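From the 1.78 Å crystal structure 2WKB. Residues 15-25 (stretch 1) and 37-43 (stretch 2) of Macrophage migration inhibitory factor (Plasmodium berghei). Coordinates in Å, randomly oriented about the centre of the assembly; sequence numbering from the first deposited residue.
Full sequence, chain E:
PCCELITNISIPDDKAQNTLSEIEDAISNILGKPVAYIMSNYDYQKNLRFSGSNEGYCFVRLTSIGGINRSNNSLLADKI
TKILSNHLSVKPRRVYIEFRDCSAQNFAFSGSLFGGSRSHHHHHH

Stretch 1 (15-25) KAQNTLSEIED
Stretch 2 37-43: YIMSNYD

Residues 15-25 form a stretch of α-helix that runs on beyond both ends, with phi/psi near -63/-43 throughout and backbone hydrogen bonds from the N of each residue from Thr19 to Asp25 to the O four residues earlier. It packs on the strand 39-43, which is preceded by Tyr37 and Ile38 in a loop. The two axes approach to 8.6 Å, and their N-to-C directions make an angle of 140°, so the two run roughly antiparallel, and residue numbers rise along the helix as they fall along the strand: the CA of Ala16 lies 6.4 Å from the CA of Tyr42, and the CA of Leu20 lies 6.6 Å from the CA of Ser40. The contact buries 323 Å² in total.

Lys15 lies out of reach of the strand, but its carbonyl O accepts two bonds, from Thr19 N and from Thr19 OG1, both at 2.9 Å; the m rotamer of Thr19 folds its hydroxyl back onto the helix. Ala16 points toward the strand, and its small side chain suits the close backbone approach. Its CB rests 3.6 Å from CD2 of Tyr42, obliquely to the ring. Tyr42 (chi1 157°, t; chi2 70°) starts toward the helix, but the end of its side chain leads away.

One turn later, Leu20 adopts the m,t rotamer (chi1 -64°, chi2 170°) and spreads over the strand backbone. Its CB is 3.6 Å from Ser40 OG, its CD2 3.4 Å from Asn41 O, and its CD1 3.6 Å from Tyr42 N and 4.0 Å from Tyr42 CB. A branched aliphatic chain can cover several strand residues at once in this way. Asn41 (t) itself points away, as does Met39, while Ser40 and Tyr42 point toward the helix, the alternation expected of an extended strand.

Ile23 (m,t) points toward the strand but does not reach it. Glu24, a further turn beyond Leu20, carries the polar end of the contact. With chi1 -62° (m), chi2 168° (t) and chi3 -3°, it extends its carboxylate so that OE2 accepts a 2.7 Å hydrogen bond from Ser40 OG. Ser40, in the p rotamer with phi/psi -134/160, is short enough to place its hydroxyl between the two segments. A water donates to the same OE2 at 2.7 Å and to Ile38 O at 2.9 Å, tying the carboxylate to the loop, while the aliphatic CG of Glu24 lies 4.3 Å from CG2 of Ile38 (t,t). Both carboxylate oxygens are also hydrogen-bonded elsewhere in the structure.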

# COMPACT_ATOMS: atom_id res chain seq x y z
N LYS E 15 17.87 -8.52 -9.87
CA LYS E 15 17.42 -9.65 -9.10
C LYS E 15 15.90 -9.51 -8.72
O LYS E 15 15.19 -10.50 -8.70
CB LYS E 15 18.21 -9.74 -7.80
CG LYS E 15 17.81 -10.91 -6.99
CD LYS E 15 18.85 -11.21 -5.87
CE LYS E 15 19.04 -12.69 -5.74
NZ LYS E 15 19.84 -12.89 -4.49
N ALA E 16 15.49 -8.32 -8.41
CA ALA E 16 14.03 -8.05 -8.14
C ALA E 16 13.20 -8.41 -9.39
O ALA E 16 12.17 -9.08 -9.28
CB ALA E 16 13.81 -6.56 -7.78
N GLN E 17 13.64 -7.96 -10.58
CA GLN E 17 12.94 -8.30 -11.85
C GLN E 17 12.85 -9.79 -12.01
O GLN E 17 11.81 -10.29 -12.32
CB GLN E 17 13.58 -7.61 -13.08
CG GLN E 17 13.44 -6.09 -12.99
CD GLN E 17 11.93 -5.66 -12.92
OE1 GLN E 17 11.48 -5.01 -11.94
NE2 GLN E 17 11.17 -6.04 -13.90
N ASN E 18 13.98 -10.49 -11.85
CA ASN E 18 14.00 -11.95 -12.00
C ASN E 18 13.10 -12.67 -11.03
O ASN E 18 12.40 -13.63 -11.41
CB ASN E 18 15.44 -12.47 -11.81
CG ASN E 18 16.36 -12.08 -12.97
OD1 ASN E 18 15.89 -11.71 -14.05
ND2 ASN E 18 17.68 -12.17 -12.73
N THR E 19 13.09 -12.18 -9.79
CA THR E 19 12.26 -12.77 -8.75
C THR E 19 10.76 -12.55 -9.07
O THR E 19 9.98 -13.50 -9.01
CB THR E 19 12.60 -12.15 -7.36
OG1 THR E 19 13.95 -12.48 -7.05
CG2 THR E 19 11.72 -12.79 -6.28
N LEU E 20 10.39 -11.34 -9.45
CA LEU E 20 8.97 -11.04 -9.78
C LEU E 20 8.58 -11.86 -11.00
O LEU E 20 7.45 -12.36 -11.08
CB LEU E 20 8.75 -9.54 -10.03
CG LEU E 20 9.00 -8.63 -8.76
CD1 LEU E 20 9.02 -7.12 -9.14
CD2 LEU E 20 7.91 -8.97 -7.64
N SER E 21 9.47 -12.02 -11.99
CA SER E 21 9.09 -12.76 -13.19
C SER E 21 8.82 -14.23 -12.85
O SER E 21 7.88 -14.84 -13.37
CB SER E 21 10.25 -12.58 -14.26
OG SER E 21 9.99 -13.53 -15.28
N GLU E 22 9.58 -14.78 -11.91
CA GLU E 22 9.43 -16.14 -11.48
C GLU E 22 8.11 -16.34 -10.70
O GLU E 22 7.41 -17.35 -10.89
CB GLU E 22 10.62 -16.60 -10.62
CG GLU E 22 11.91 -16.80 -11.48
CD GLU E 22 13.03 -17.54 -10.72
OE1 GLU E 22 12.72 -18.29 -9.76
OE2 GLU E 22 14.22 -17.36 -11.12
N ILE E 23 7.76 -15.32 -9.90
CA ILE E 23 6.49 -15.33 -9.16
C ILE E 23 5.33 -15.26 -10.16
O ILE E 23 4.34 -16.02 -10.03
CB ILE E 23 6.42 -14.18 -8.10
CG1 ILE E 23 7.39 -14.52 -6.98
CG2 ILE E 23 4.93 -14.09 -7.49
CD1 ILE E 23 7.58 -13.39 -5.90
N GLU E 24 5.42 -14.35 -11.14
CA GLU E 24 4.42 -14.32 -12.23
C GLU E 24 4.25 -15.68 -12.93
O GLU E 24 3.12 -16.10 -13.17
CB GLU E 24 4.70 -13.20 -13.23
CG GLU E 24 4.66 -11.82 -12.65
CD GLU E 24 5.23 -10.74 -13.60
OE1 GLU E 24 5.72 -11.12 -14.69
OE2 GLU E 24 5.18 -9.53 -13.21
N ASP E 25 5.37 -16.36 -13.22
CA ASP E 25 5.37 -17.67 -13.88
C ASP E 25 4.63 -18.67 -12.95
O ASP E 25 3.77 -19.50 -13.41
CB ASP E 25 6.80 -18.23 -14.08
CG ASP E 25 7.57 -17.52 -15.17
OD1 ASP E 25 6.91 -16.90 -16.07
OD2 ASP E 25 8.86 -17.58 -15.06
N TYR E 37 -2.56 -9.28 -17.38
CA TYR E 37 -2.93 -8.01 -16.82
C TYR E 37 -2.31 -7.81 -15.44
O TYR E 37 -2.66 -6.88 -14.74
CB TYR E 37 -4.46 -7.87 -16.76
CG TYR E 37 -5.02 -7.69 -18.16
CD1 TYR E 37 -5.10 -6.42 -18.76
CD2 TYR E 37 -5.46 -8.80 -18.91
CE1 TYR E 37 -5.61 -6.25 -20.04
CE2 TYR E 37 -5.95 -8.63 -20.20
CZ TYR E 37 -6.02 -7.36 -20.76
OH TYR E 37 -6.50 -7.18 -22.04
N ILE E 38 -1.39 -8.67 -15.05
CA ILE E 38 -0.99 -8.59 -13.65
C ILE E 38 -0.00 -7.45 -13.39
O ILE E 38 0.86 -7.21 -14.24
CB ILE E 38 -0.43 -9.99 -13.22
CG1 ILE E 38 -0.42 -10.20 -11.70
CG2 ILE E 38 0.84 -10.35 -13.98
CD1 ILE E 38 0.13 -11.63 -11.34
N MET E 39 -0.16 -6.74 -12.27
CA MET E 39 0.95 -5.85 -11.76
C MET E 39 1.73 -6.62 -10.75
O MET E 39 1.14 -7.44 -9.99
CB MET E 39 0.43 -4.60 -11.07
CG MET E 39 -0.34 -3.73 -11.94
SD MET E 39 -0.74 -2.30 -10.91
CE MET E 39 -2.29 -2.85 -10.23
N SER E 40 3.08 -6.48 -10.77
CA SER E 40 3.82 -6.99 -9.66
C SER E 40 4.84 -5.96 -9.21
O SER E 40 5.13 -5.02 -9.95
CB SER E 40 4.40 -8.36 -9.95
OG SER E 40 5.50 -8.29 -10.88
N ASN E 41 5.31 -6.10 -7.98
CA ASN E 41 6.22 -5.04 -7.48
C ASN E 41 7.06 -5.61 -6.38
O ASN E 41 6.65 -6.54 -5.67
CB ASN E 41 5.42 -3.83 -6.91
CG ASN E 41 6.35 -2.67 -6.58
OD1 ASN E 41 7.28 -2.43 -7.35
ND2 ASN E 41 6.13 -1.97 -5.45
N TYR E 42 8.27 -5.06 -6.24
CA TYR E 42 9.15 -5.31 -5.11
C TYR E 42 9.27 -3.99 -4.35
O TYR E 42 9.76 -3.01 -4.89
CB TYR E 42 10.55 -5.77 -5.71
CG TYR E 42 11.70 -5.54 -4.72
CD1 TYR E 42 11.84 -6.31 -3.55
CD2 TYR E 42 12.70 -4.60 -5.03
CE1 TYR E 42 12.90 -6.10 -2.65
CE2 TYR E 42 13.78 -4.35 -4.13
CZ TYR E 42 13.87 -5.14 -2.96
OH TYR E 42 14.93 -4.90 -2.10
N ASP E 43 8.66 -3.94 -3.19
CA ASP E 43 8.54 -2.73 -2.41
C ASP E 43 9.47 -2.85 -1.21
O ASP E 43 9.19 -3.58 -0.24
CB ASP E 43 7.08 -2.51 -1.95
CG ASP E 43 6.88 -1.11 -1.34
OD1 ASP E 43 7.85 -0.37 -1.06
OD2 ASP E 43 5.71 -0.73 -1.15
O HOH W 1 3.71 -7.71 -14.57